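Local coordinates for ribosomal RNA processing protein 6 (Trypanosoma brucei brucei, PDB 4NLC) that probably degrades and trims RNA from its 3' end, this chain being the catalytic core of an exosome-associated 3'-5' exoribonuclease, at residues Val50-Leu55 and Leu250-Phe254; Asp101-Gln106 and Asp310-Ala315; Ala175-Leu179 and Leu233-Leu237; Ile298-Arg302 and Val316-Val322. The protein carries 1 engineered substitution. All coordinates share one frame; numbering follows the deposited sequence.

Contact 1 of 4, residues Val50-Leu55 and Leu250-Phe254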
loop_
_atom_site.group_PDB
_atom_site.type_symbol
_atom_site.label_atom_id
_atom_site.label_comp_id
_atom_site.label_asym_id
_atom_site.label_seq_id
_atom_site.Cartn_x
_atom_site.Cartn_y
_atom_site.Cartn_z
ATOM N N VAL A 50 -2.631 24.883 6.908
ATOM C CA VAL A 50 -2.750 24.022 8.084
ATOM C C VAL A 50 -3.767 24.749 9.023
ATOM O O VAL A 50 -3.649 25.972 9.177
ATOM C CB VAL A 50 -1.378 23.864 8.807
ATOM C CG1 VAL A 50 -1.491 22.908 9.985
ATOM C CG2 VAL A 50 -0.268 23.429 7.848
ATOM N N PRO A 51 -4.759 24.051 9.642
ATOM C CA PRO A 51 -5.680 24.751 10.567
ATOM C C PRO A 51 -4.895 25.352 11.737
ATOM O O PRO A 51 -4.164 24.637 12.416
ATOM C CB PRO A 51 -6.660 23.649 11.013
ATOM C CG PRO A 51 -6.470 22.512 10.035
ATOM C CD PRO A 51 -5.048 22.600 9.584
ATOM N N SER A 52 -5.001 26.681 11.933
ATOM C CA SER A 52 -4.264 27.445 12.952
ATOM C C SER A 52 -4.307 26.840 14.375
ATOM O O SER A 52 -3.289 26.894 15.071
ATOM C CB SER A 52 -4.709 28.905 12.964
ATOM O OG SER A 52 -6.065 29.036 13.360
ATOM N N GLU A 53 -5.441 26.210 14.780
ATOM C CA GLU A 53 -5.571 25.551 16.091
ATOM C C GLU A 53 -4.577 24.377 16.228
ATOM O O GLU A 53 -4.132 24.073 17.330
ATOM C CB GLU A 53 -7.007 25.053 16.327
ATOM C CG GLU A 53 -8.018 26.139 16.665
ATOM C CD GLU A 53 -7.874 26.818 18.016
ATOM O OE1 GLU A 53 -7.937 26.116 19.052
ATOM O OE2 GLU A 53 -7.753 28.065 18.036
ATOM N N GLN A 54 -4.212 23.738 15.100
ATOM C CA GLN A 54 -3.269 22.612 15.105
ATOM C C GLN A 54 -1.826 23.055 15.356
ATOM O O GLN A 54 -1.009 22.228 15.744
ATOM C CB GLN A 54 -3.368 21.774 13.807
ATOM C CG GLN A 54 -4.723 21.102 13.606
ATOM C CD GLN A 54 -5.015 19.964 14.553
ATOM O OE1 GLN A 54 -4.156 19.487 15.286
ATOM N NE2 GLN A 54 -6.238 19.476 14.535
ATOM N N LEU A 55 -1.520 24.349 15.144
ATOM C CA LEU A 55 -0.171 24.911 15.294
ATOM C C LEU A 55 0.116 25.539 16.671
ATOM O O LEU A 55 1.226 26.031 16.885
ATOM C CB LEU A 55 0.131 25.896 14.153
ATOM C CG LEU A 55 -0.133 25.308 12.762
ATOM C CD1 LEU A 55 -0.576 26.367 11.777
ATOM C CD2 LEU A 55 1.033 24.438 12.270
ATOM N N LEU A 250 7.282 22.504 13.613
ATOM C CA LEU A 250 5.933 21.916 13.465
ATOM C C LEU A 250 5.361 22.180 12.055
ATOM O O LEU A 250 4.897 21.238 11.404
ATOM C CB LEU A 250 4.938 22.338 14.581
ATOM C CG LEU A 250 3.493 21.783 14.455
ATOM C CD1 LEU A 250 3.438 20.238 14.443
ATOM C CD2 LEU A 250 2.558 22.361 15.513
ATOM N N LEU A 251 5.461 23.434 11.573
ATOM C CA LEU A 251 5.028 23.836 10.220
ATOM C C LEU A 251 5.861 23.134 9.146
ATOM O O LEU A 251 5.310 22.769 8.111
ATOM C CB LEU A 251 5.116 25.355 10.018
ATOM C CG LEU A 251 3.860 26.153 10.274
ATOM C CD1 LEU A 251 4.183 27.650 10.342
ATOM C CD2 LEU A 251 2.808 25.904 9.182
ATOM N N HIS A 252 7.175 22.925 9.402
ATOM C CA HIS A 252 8.067 22.213 8.470
ATOM C C HIS A 252 7.578 20.761 8.257
ATOM O O HIS A 252 7.519 20.283 7.129
ATOM C CB HIS A 252 9.530 22.245 8.944
ATOM C CG HIS A 252 10.459 21.470 8.062
ATOM N ND1 HIS A 252 10.846 21.946 6.827
ATOM C CD2 HIS A 252 11.035 20.262 8.265
ATOM C CE1 HIS A 252 11.634 21.018 6.313
ATOM N NE2 HIS A 252 11.770 19.983 7.137
ATOM N N VAL A 253 7.156 20.102 9.333
ATOM C CA VAL A 253 6.687 18.719 9.274
ATOM C C VAL A 253 5.343 18.633 8.525
ATOM O O VAL A 253 5.180 17.765 7.671
ATOM C CB VAL A 253 6.694 18.055 10.667
ATOM C CG1 VAL A 253 6.099 16.659 10.599
ATOM C CG2 VAL A 253 8.128 17.983 11.203
ATOM N N PHE A 254 4.432 19.585 8.766
ATOM C CA PHE A 254 3.178 19.686 8.023
ATOM C C PHE A 254 3.485 19.915 6.542
ATOM O O PHE A 254 2.790 19.367 5.704
ATOM C CB PHE A 254 2.329 20.845 8.554
ATOM C CG PHE A 254 1.341 20.433 9.620
ATOM C CD1 PHE A 254 0.174 19.742 9.283
ATOM C CD2 PHE A 254 1.556 20.760 10.950
ATOM C CE1 PHE A 254 -0.752 19.372 10.268
ATOM C CE2 PHE A 254 0.636 20.370 11.940
ATOM C CZ PHE A 254 -0.516 19.695 11.590
#
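Val50 and Phe254 face each other with their CA atoms 7.3 Å apart, and at the other end of the contact Leu55 CA and Leu250 CA are separated by 7.0 Å. Residues 50-55 form a loop whose middle winds into a short 3-10 turn, closed by bonds from Gln54 N to Pro51 O and from Leu55 N to Ser52 O; residues 250-254 belong to the first turns of helix 249-261. The Phe254 ring is a main packing surface. Val50 CG1 sits squarely over the centre of one face, 3.5 Å from the ring centroid and 6° off the normal, in a CH-pi contact. Val50 has CG1 anti to its backbone nitrogen (chi1 -177°), which sends that methyl over the ring while the other branch, CG2, rests against Phe254 CB at 3.7 Å. Leu55 reaches in with one methyl: its CD2 touches Leu251 CD2 at 3.9 Å, the two side chains running nearly perpendicular, and also meets the Phe254 ring obliquely. Leu250 CD2 packs mainly on the loop backbone, 3.6 Å from Gln54 O and 3.7 Å from Leu55 CA, and also meets Leu55 CD2. Gln54 gives only its CB to the Phe254 ring; its amide turns away to Tyr230 and Glu92. Phe170, on the edge strand 169-171, meets the Phe254 ring edge-to-face. The contact is therefore apolar, holding a loop that precedes the exonuclease sheet against helix 249-261 by methyl-to-ring and methyl-to-methyl packing, while the polar end of Gln54 finds its partners beyond the interface.

Contact 2 of 4, residues Asp101-Gln106 and Asp310-Ala315; sequences DFYSYQ and DDSPSA
Phe102 O receives two donors from Ser312. The hydroxyl OG approaches at 2.7 Å in the carbonyl plane, on a lone pair, whereas Ser312 N, 3.0 Å from the same Phe102 O, is tilted 33° from that plane. With chi1 at 70°, OG lies between the backbone nitrogen and the carbonyl carbon of its own residue; there it also accepts from Ala315 N as the N-cap of helix 313-316. A second grip is made by Tyr105 N, which donates to Asp310 OD1 at 3.2 Å from above the carboxylate plane, 44° out of it. Around these bonds the side chains close in: Ala315 CB lies over one face of the Phe102 ring, 3.7 Å from Phe102 CE2, and Asp311 OD1 comes to the edge of the Tyr103 ring, near its plane. Tyr105 CE1 and Pro313 CG touch at 4.1 Å, the two side chains almost perpendicular. Two waters bridge the Asp310 carboxylate to the loop, one from OD2 to Ser104 OG, the other from OD1 to Gln106 N. Asp310 itself has positive phi and is the C-prime residue of the Schellman motif ending helix 289-309. Farther out, Asp311 forms a salt bridge with Arg4, Asp310 accepts from Asn15, and the Tyr105 hydroxyl bonds to Asp303. The contact joins the loop between strands 92-100 and 108-115 of the exonuclease part to the HRDC part. Ser312 thus ties the helix start to the exonuclease loop through both its N-H and its hydroxyl, the latter also accepting from the first turn of the helix it caps.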
loop_
_atom_site.group_PDB
_atom_site.type_symbol
_atom_site.label_atom_id
_atom_site.label_comp_id
_atom_site.label_asym_id
_atom_site.label_seq_id
_atom_site.Cartn_x
_atom_site.Cartn_y
_atom_site.Cartn_z
ATOM N N ASP A 101 0.110 -8.099 -1.492
ATOM C CA ASP A 101 0.891 -7.946 -2.708
ATOM C C ASP A 101 1.292 -9.243 -3.381
ATOM O O ASP A 101 1.724 -9.174 -4.522
ATOM C CB ASP A 101 2.145 -7.061 -2.452
ATOM C CG ASP A 101 3.096 -7.521 -1.358
ATOM O OD1 ASP A 101 3.403 -8.729 -1.305
ATOM O OD2 ASP A 101 3.586 -6.661 -0.597
ATOM N N PHE A 102 1.207 -10.408 -2.706
ATOM C CA PHE A 102 1.671 -11.666 -3.337
ATOM C C PHE A 102 0.768 -12.192 -4.463
ATOM O O PHE A 102 1.254 -12.440 -5.557
ATOM C CB PHE A 102 1.921 -12.764 -2.297
ATOM C CG PHE A 102 2.799 -13.880 -2.812
ATOM C CD1 PHE A 102 4.166 -13.692 -2.974
ATOM C CD2 PHE A 102 2.261 -15.115 -3.144
ATOM C CE1 PHE A 102 4.974 -14.719 -3.473
ATOM C CE2 PHE A 102 3.073 -16.141 -3.632
ATOM C CZ PHE A 102 4.420 -15.932 -3.793
ATOM N N TYR A 103 -0.533 -12.361 -4.200
ATOM C CA TYR A 103 -1.516 -12.873 -5.169
ATOM C C TYR A 103 -2.284 -11.757 -5.849
ATOM O O TYR A 103 -3.519 -11.769 -5.920
ATOM C CB TYR A 103 -2.451 -13.898 -4.509
ATOM C CG TYR A 103 -1.720 -15.115 -3.987
ATOM C CD1 TYR A 103 -1.300 -16.121 -4.851
ATOM C CD2 TYR A 103 -1.494 -15.286 -2.621
ATOM C CE1 TYR A 103 -0.650 -17.257 -4.376
ATOM C CE2 TYR A 103 -0.868 -16.432 -2.131
ATOM C CZ TYR A 103 -0.431 -17.408 -3.016
ATOM O OH TYR A 103 0.205 -18.537 -2.560
ATOM N N SER A 104 -1.528 -10.777 -6.351
ATOM C CA SER A 104 -2.008 -9.602 -7.053
ATOM C C SER A 104 -0.816 -8.935 -7.732
ATOM O O SER A 104 0.259 -8.788 -7.114
ATOM C CB SER A 104 -2.680 -8.627 -6.092
ATOM O OG SER A 104 -3.071 -7.456 -6.783
ATOM N N TYR A 105 -1.013 -8.522 -9.006
ATOM C CA TYR A 105 0.052 -7.849 -9.755
ATOM C C TYR A 105 0.412 -6.495 -9.158
ATOM O O TYR A 105 1.560 -6.283 -8.790
ATOM C CB TYR A 105 -0.285 -7.720 -11.241
ATOM C CG TYR A 105 0.903 -7.207 -12.009
ATOM C CD1 TYR A 105 1.990 -8.036 -12.286
ATOM C CD2 TYR A 105 0.985 -5.871 -12.394
ATOM C CE1 TYR A 105 3.127 -7.548 -12.930
ATOM C CE2 TYR A 105 2.113 -5.376 -13.048
ATOM C CZ TYR A 105 3.177 -6.218 -13.318
ATOM O OH TYR A 105 4.274 -5.726 -13.981
ATOM N N GLN A 106 -0.562 -5.590 -9.053
ATOM C CA GLN A 106 -0.331 -4.263 -8.492
ATOM C C GLN A 106 -0.477 -4.280 -6.989
ATOM O O GLN A 106 0.027 -3.386 -6.313
ATOM C CB GLN A 106 -1.308 -3.231 -9.090
ATOM C CG GLN A 106 -1.142 -2.992 -10.601
ATOM C CD GLN A 106 -2.165 -2.011 -11.118
ATOM O OE1 GLN A 106 -2.268 -0.868 -10.661
ATOM N NE2 GLN A 106 -3.003 -2.468 -12.023
ATOM N N ASP A 310 -3.096 -11.768 -12.869
ATOM C CA ASP A 310 -3.266 -10.788 -11.795
ATOM C C ASP A 310 -2.608 -11.330 -10.514
ATOM O O ASP A 310 -3.205 -11.353 -9.436
ATOM C CB ASP A 310 -4.716 -10.306 -11.579
ATOM C CG ASP A 310 -4.786 -9.105 -10.631
ATOM O OD1 ASP A 310 -3.773 -8.362 -10.532
ATOM O OD2 ASP A 310 -5.826 -8.945 -9.946
ATOM N N ASP A 311 -1.372 -11.815 -10.682
ATOM C CA ASP A 311 -0.543 -12.328 -9.607
ATOM C C ASP A 311 0.756 -11.527 -9.575
ATOM O O ASP A 311 1.128 -10.940 -10.586
ATOM C CB ASP A 311 -0.233 -13.812 -9.869
ATOM C CG ASP A 311 -1.095 -14.774 -9.087
ATOM O OD1 ASP A 311 -1.806 -14.321 -8.149
ATOM O OD2 ASP A 311 -1.048 -15.980 -9.386
ATOM N N SER A 312 1.476 -11.537 -8.453
ATOM C CA SER A 312 2.768 -10.848 -8.473
ATOM C C SER A 312 3.741 -11.729 -9.304
ATOM O O SER A 312 3.520 -12.948 -9.359
ATOM C CB SER A 312 3.310 -10.651 -7.061
ATOM O OG SER A 312 3.712 -11.883 -6.493
ATOM N N PRO A 313 4.797 -11.172 -9.954
ATOM C CA PRO A 313 5.762 -12.039 -10.664
ATOM C C PRO A 313 6.298 -13.203 -9.794
ATOM O O PRO A 313 6.467 -14.294 -10.308
ATOM C CB PRO A 313 6.863 -11.054 -11.096
ATOM C CG PRO A 313 6.158 -9.755 -11.217
ATOM C CD PRO A 313 5.228 -9.762 -10.017
ATOM N N SER A 314 6.462 -13.002 -8.471
ATOM C CA SER A 314 6.903 -14.053 -7.536
ATOM C C SER A 314 5.879 -15.190 -7.395
ATOM O O SER A 314 6.273 -16.332 -7.195
ATOM C CB SER A 314 7.237 -13.466 -6.169
ATOM O OG SER A 314 8.378 -12.630 -6.269
ATOM N N ALA A 315 4.578 -14.892 -7.531
ATOM C CA ALA A 315 3.554 -15.930 -7.454
ATOM C C ALA A 315 3.517 -16.759 -8.768
ATOM O O ALA A 315 3.034 -17.893 -8.771
ATOM C CB ALA A 315 2.189 -15.320 -7.134
HETATM O O HOH W 1 -5.542 -7.399 -7.739
HETATM O O HOH W 2 -3.514 -5.736 -9.995
#

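Contact 3 of 4, residues Ala175-Leu179 and Leu233-Leu237; sequences ALQNL and LKQLL
Ala175 and Leu233 meet with no flat group of either segment taking part, so there are no ring faces or edges to share out; of the nearby aromatics, Phe170 of strand 169-171 packs on Ala175 and Leu237, and Phe192 of helix 185-193 on Leu233 and Leu236. The end of helix 172-178 lies against helix 226-238, Ala175 CA to Leu233 CA spanning 6.6 Å and Leu179 CA to Leu237 CA 7.2 Å. The single methyl of Ala175 fits between two leucine branches, 3.8 Å from Leu237 CD1 and 3.9 Å from Leu233 CD1. Leu233 then divides its work: CD1 faces this alanine, while CD2 closes on Leu176 CD2 at 3.6 Å, the two side chains standing at about a right angle. Leu179, just past the helix end, extends over the partner helix. Its CG touches Leu237 CD2 at 3.8 Å, its CD1 reaches Leu233 CD2 at the same distance, and its CD2 lies 3.9 Å from Leu236 O. Its CG sits anti to the carbonyl carbon (chi1 -72°), directing both methyls toward helix 226-238. Val253 of helix 249-261 packs on Ala175 and Leu237. Leucine branches and one alanine methyl thus close a buried junction between two helices of the exonuclease domain; with the side chains meeting through apolar groups, dispersion and burial from water, not directional bonds, should account for it.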
loop_
_atom_site.group_PDB
_atom_site.type_symbol
_atom_site.label_atom_id
_atom_site.label_comp_id
_atom_site.label_asym_id
_atom_site.label_seq_id
_atom_site.Cartn_x
_atom_site.Cartn_y
_atom_site.Cartn_z
ATOM N N ALA A 175 7.784 13.503 11.332
ATOM C CA ALA A 175 8.026 14.273 12.567
ATOM C C ALA A 175 9.250 13.710 13.308
ATOM O O ALA A 175 10.164 14.452 13.627
ATOM C CB ALA A 175 6.799 14.215 13.474
ATOM N N LEU A 176 9.295 12.383 13.509
ATOM C CA LEU A 176 10.410 11.713 14.211
ATOM C C LEU A 176 11.746 11.861 13.460
ATOM O O LEU A 176 12.748 12.200 14.091
ATOM C CB LEU A 176 10.046 10.255 14.536
ATOM C CG LEU A 176 9.077 10.068 15.738
ATOM C CD1 LEU A 176 8.448 8.681 15.758
ATOM C CD2 LEU A 176 9.787 10.272 17.075
ATOM N N GLN A 177 11.742 11.722 12.101
ATOM C CA GLN A 177 12.942 11.927 11.273
ATOM C C GLN A 177 13.485 13.368 11.462
ATOM O O GLN A 177 14.695 13.562 11.623
ATOM C CB GLN A 177 12.599 11.719 9.786
ATOM C CG GLN A 177 12.410 10.268 9.370
ATOM C CD GLN A 177 12.055 10.206 7.904
ATOM O OE1 GLN A 177 10.903 10.380 7.513
ATOM N NE2 GLN A 177 13.054 10.082 7.053
ATOM N N ASN A 178 12.570 14.375 11.432
ATOM C CA ASN A 178 12.926 15.789 11.602
ATOM C C ASN A 178 13.439 16.141 12.999
ATOM O O ASN A 178 14.100 17.150 13.140
ATOM C CB ASN A 178 11.769 16.696 11.191
ATOM C CG ASN A 178 11.763 16.865 9.695
ATOM O OD1 ASN A 178 12.562 17.606 9.114
ATOM N ND2 ASN A 178 10.988 16.062 9.032
ATOM N N LEU A 179 13.138 15.320 14.012
ATOM C CA LEU A 179 13.608 15.477 15.387
ATOM C C LEU A 179 14.878 14.639 15.586
ATOM O O LEU A 179 15.396 14.558 16.708
ATOM C CB LEU A 179 12.535 15.006 16.386
ATOM C CG LEU A 179 11.307 15.860 16.561
ATOM C CD1 LEU A 179 10.162 15.041 17.124
ATOM C CD2 LEU A 179 11.600 17.068 17.417
ATOM N N LEU A 233 4.458 14.563 19.660
ATOM C CA LEU A 233 5.396 15.027 18.621
ATOM C C LEU A 233 5.200 16.515 18.312
ATOM O O LEU A 233 6.182 17.217 18.079
ATOM C CB LEU A 233 5.293 14.185 17.352
ATOM C CG LEU A 233 5.774 12.742 17.489
ATOM C CD1 LEU A 233 5.397 11.930 16.261
ATOM C CD2 LEU A 233 7.260 12.691 17.731
ATOM N N LYS A 234 3.933 16.999 18.345
ATOM C CA LYS A 234 3.617 18.426 18.158
ATOM C C LYS A 234 4.315 19.274 19.204
ATOM O O LYS A 234 4.924 20.274 18.846
ATOM C CB LYS A 234 2.100 18.688 18.232
ATOM C CG LYS A 234 1.409 18.522 16.893
ATOM C CD LYS A 234 -0.105 18.436 17.008
ATOM C CE LYS A 234 -0.791 19.594 17.682
ATOM N NZ LYS A 234 -2.242 19.653 17.340
ATOM N N GLN A 235 4.266 18.857 20.483
ATOM C CA GLN A 235 4.929 19.579 21.593
ATOM C C GLN A 235 6.447 19.606 21.421
ATOM O O GLN A 235 7.049 20.650 21.621
ATOM C CB GLN A 235 4.557 18.985 22.956
ATOM C CG GLN A 235 3.062 19.027 23.237
ATOM C CD GLN A 235 2.681 18.234 24.459
ATOM O OE1 GLN A 235 3.343 17.272 24.852
ATOM N NE2 GLN A 235 1.572 18.594 25.059
ATOM N N LEU A 236 7.055 18.475 21.011
ATOM C CA LEU A 236 8.494 18.372 20.762
ATOM C C LEU A 236 8.928 19.228 19.570
ATOM O O LEU A 236 10.003 19.808 19.606
ATOM C CB LEU A 236 8.907 16.909 20.521
ATOM C CG LEU A 236 9.019 16.027 21.759
ATOM C CD1 LEU A 236 9.056 14.551 21.371
ATOM C CD2 LEU A 236 10.251 16.408 22.610
ATOM N N LEU A 237 8.116 19.295 18.521
ATOM C CA LEU A 237 8.440 20.095 17.344
ATOM C C LEU A 237 8.369 21.600 17.630
ATOM O O LEU A 237 9.184 22.353 17.104
ATOM C CB LEU A 237 7.546 19.712 16.151
ATOM C CG LEU A 237 7.863 18.352 15.509
ATOM C CD1 LEU A 237 6.680 17.842 14.659
ATOM C CD2 LEU A 237 9.208 18.391 14.758
#

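Contact 4 of 4, residues Ile298-Arg302 and Val316-Val322; sequences IFNWR and VMHISSV. Engineered in segment 316-322: Ser321 (natural residue Cys).
One polar bond spans the contact: Arg302 NH1 donates to Met317 O at 2.7 Å (N-H...O 156°), with the acceptor in the guanidinium plane and the donor nearly along the C=O axis. The arginine chain runs extended and then bends at chi3 (69°), bringing NH1 to this carbonyl just after helix 313-316. Its apolar part is packed as well: Arg302 CD rests 3.6 Å from Met317 CB, and Val322 CG2 covers one guanidinium face.

Apolar contacts make up the rest. Met317 CE meets Trp301 CZ3 at 3.6 Å, while Met317 SD abuts Ile298 CG2. Val316 CG1 shares the same corner of the indole, 3.8 Å from Trp301 CZ3. Ile319 CD1 approaches the Phe299 ring at its edge, 3.7 Å from Phe299 CE2.

Within residues 316-322, His318 ND1 caps the helix, accepting from Ser320 N at 3.0 Å. Ser321 is an engineered replacement of cysteine, so the disulfide to Cys340 known for this protein is absent; its OG bonds to Cys339 O.

A buried arginine is therefore held by a backbone carbonyl and wrapped in aliphatic groups, joining helix 289-309 to the link before helix 319-328 and to that helix's first turn within the HRDC domain.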
loop_
_atom_site.group_PDB
_atom_site.type_symbol
_atom_site.label_atom_id
_atom_site.label_comp_id
_atom_site.label_asym_id
_atom_site.label_seq_id
_atom_site.Cartn_x
_atom_site.Cartn_y
_atom_site.Cartn_z
ATOM N N ILE A 298 12.666 -15.161 -20.213
ATOM C CA ILE A 298 11.876 -15.811 -19.155
ATOM C C ILE A 298 11.337 -14.725 -18.187
ATOM O O ILE A 298 10.163 -14.750 -17.826
ATOM C CB ILE A 298 12.662 -16.908 -18.386
ATOM C CG1 ILE A 298 13.008 -18.142 -19.292
ATOM C CG2 ILE A 298 11.919 -17.329 -17.093
ATOM C CD1 ILE A 298 11.794 -19.042 -19.791
ATOM N N PHE A 299 12.190 -13.760 -17.819
ATOM C CA PHE A 299 11.811 -12.673 -16.938
ATOM C C PHE A 299 10.712 -11.809 -17.559
ATOM O O PHE A 299 9.774 -11.431 -16.864
ATOM C CB PHE A 299 13.037 -11.835 -16.506
ATOM C CG PHE A 299 12.703 -10.888 -15.371
ATOM C CD1 PHE A 299 12.135 -9.639 -15.623
ATOM C CD2 PHE A 299 12.879 -11.275 -14.048
ATOM C CE1 PHE A 299 11.777 -8.785 -14.569
ATOM C CE2 PHE A 299 12.545 -10.409 -13.000
ATOM C CZ PHE A 299 11.989 -9.175 -13.266
ATOM N N ASN A 300 10.819 -11.507 -18.857
ATOM C CA ASN A 300 9.810 -10.694 -19.547
ATOM C C ASN A 300 8.520 -11.444 -19.720
ATOM O O ASN A 300 7.462 -10.844 -19.566
ATOM C CB ASN A 300 10.337 -10.114 -20.855
ATOM C CG ASN A 300 11.329 -9.024 -20.584
ATOM O OD1 ASN A 300 11.523 -8.608 -19.437
ATOM N ND2 ASN A 300 11.971 -8.530 -21.616
ATOM N N TRP A 301 8.608 -12.773 -19.958
ATOM C CA TRP A 301 7.434 -13.632 -20.024
ATOM C C TRP A 301 6.755 -13.672 -18.623
ATOM O O TRP A 301 5.523 -13.607 -18.530
ATOM C CB TRP A 301 7.807 -15.059 -20.463
ATOM C CG TRP A 301 6.609 -15.953 -20.448
ATOM C CD1 TRP A 301 5.676 -16.072 -21.433
ATOM C CD2 TRP A 301 6.093 -16.674 -19.316
ATOM N NE1 TRP A 301 4.626 -16.844 -20.998
ATOM C CE2 TRP A 301 4.860 -17.236 -19.706
ATOM C CE3 TRP A 301 6.567 -16.920 -18.014
ATOM C CZ2 TRP A 301 4.106 -18.056 -18.856
ATOM C CZ3 TRP A 301 5.812 -17.718 -17.164
ATOM C CH2 TRP A 301 4.603 -18.285 -17.589
ATOM N N ARG A 302 7.561 -13.812 -17.556
ATOM C CA ARG A 302 7.076 -13.911 -16.178
ATOM C C ARG A 302 6.279 -12.685 -15.792
ATOM O O ARG A 302 5.254 -12.821 -15.125
ATOM C CB ARG A 302 8.223 -14.217 -15.182
ATOM C CG ARG A 302 7.741 -14.559 -13.779
ATOM C CD ARG A 302 8.882 -14.696 -12.793
ATOM N NE ARG A 302 9.497 -13.406 -12.535
ATOM C CZ ARG A 302 9.895 -12.986 -11.346
ATOM N NH1 ARG A 302 9.776 -13.768 -10.285
ATOM N NH2 ARG A 302 10.411 -11.781 -11.207
ATOM N N VAL A 316 4.014 -16.197 -9.876
ATOM C CA VAL A 316 4.082 -16.941 -11.135
ATOM C C VAL A 316 5.246 -17.953 -11.038
ATOM O O VAL A 316 5.062 -19.159 -11.271
ATOM C CB VAL A 316 4.236 -16.001 -12.371
ATOM C CG1 VAL A 316 4.606 -16.782 -13.639
ATOM C CG2 VAL A 316 2.969 -15.184 -12.597
ATOM N N MET A 317 6.433 -17.447 -10.665
ATOM C CA MET A 317 7.676 -18.205 -10.637
ATOM C C MET A 317 8.655 -17.493 -9.699
ATOM O O MET A 317 8.831 -16.282 -9.813
ATOM C CB MET A 317 8.220 -18.126 -12.087
ATOM C CG MET A 317 9.241 -19.125 -12.486
ATOM S SD MET A 317 10.040 -18.605 -14.046
ATOM C CE MET A 317 8.672 -18.671 -15.169
ATOM N N HIS A 318 9.337 -18.232 -8.821
ATOM C CA HIS A 318 10.358 -17.633 -7.955
ATOM C C HIS A 318 11.522 -17.103 -8.821
ATOM O O HIS A 318 11.787 -17.637 -9.888
ATOM C CB HIS A 318 10.862 -18.646 -6.915
ATOM C CG HIS A 318 11.712 -18.035 -5.843
ATOM N ND1 HIS A 318 13.066 -17.796 -6.038
ATOM C CD2 HIS A 318 11.371 -17.617 -4.602
ATOM C CE1 HIS A 318 13.507 -17.265 -4.911
ATOM N NE2 HIS A 318 12.525 -17.138 -4.012
ATOM N N ILE A 319 12.170 -16.031 -8.386
ATOM C CA ILE A 319 13.283 -15.398 -9.101
ATOM C C ILE A 319 14.427 -16.405 -9.441
ATOM O O ILE A 319 15.002 -16.320 -10.528
ATOM C CB ILE A 319 13.777 -14.132 -8.320
ATOM C CG1 ILE A 319 14.666 -13.211 -9.178
ATOM C CG2 ILE A 319 14.453 -14.484 -6.997
ATOM C CD1 ILE A 319 13.937 -12.367 -10.181
ATOM N N SER A 320 14.719 -17.363 -8.524
ATOM C CA SER A 320 15.753 -18.388 -8.686
ATOM C C SER A 320 15.392 -19.329 -9.803
ATOM O O SER A 320 16.288 -19.795 -10.489
ATOM C CB SER A 320 15.972 -19.157 -7.384
ATOM O OG SER A 320 14.792 -19.801 -6.934
ATOM N N SER A 321 14.077 -19.581 -10.012
ATOM C CA SER A 321 13.545 -20.423 -11.093
ATOM C C SER A 321 13.840 -19.834 -12.460
ATOM O O SER A 321 14.080 -20.585 -13.398
ATOM C CB SER A 321 12.051 -20.667 -10.923
ATOM O OG SER A 321 11.805 -21.533 -9.828
ATOM N N VAL A 322 13.846 -18.488 -12.566
ATOM C CA VAL A 322 14.181 -17.748 -13.781
ATOM C C VAL A 322 15.650 -18.056 -14.098
ATOM O O VAL A 322 15.974 -18.440 -15.230
ATOM C CB VAL A 322 13.936 -16.229 -13.600
ATOM C CG1 VAL A 322 14.503 -15.433 -14.774
ATOM C CG2 VAL A 322 12.454 -15.932 -13.418
#

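The four contacts fall into two clusters on opposite sides of the chain's centre. Contacts 1 and 3, about 12 Å between centres, touch through helices 172-178, 226-238 and 249-261 and where Gln54 of the 50-55 loop approaches Lys234; contact 3 is nested inside the loop that contact 1 closes. Contacts 2 and 4, also about 12 Å between centres, share the run of helices 289-309, 313-316 and 319-328, their segments alternating along the chain. The centres of contacts 1 and 4 lie about 48 Å apart. Contact 3 lies in the exonuclease part, contact 4 in the HRDC part, and contact 2 bridges them, consistent with a role in setting how they sit against each other.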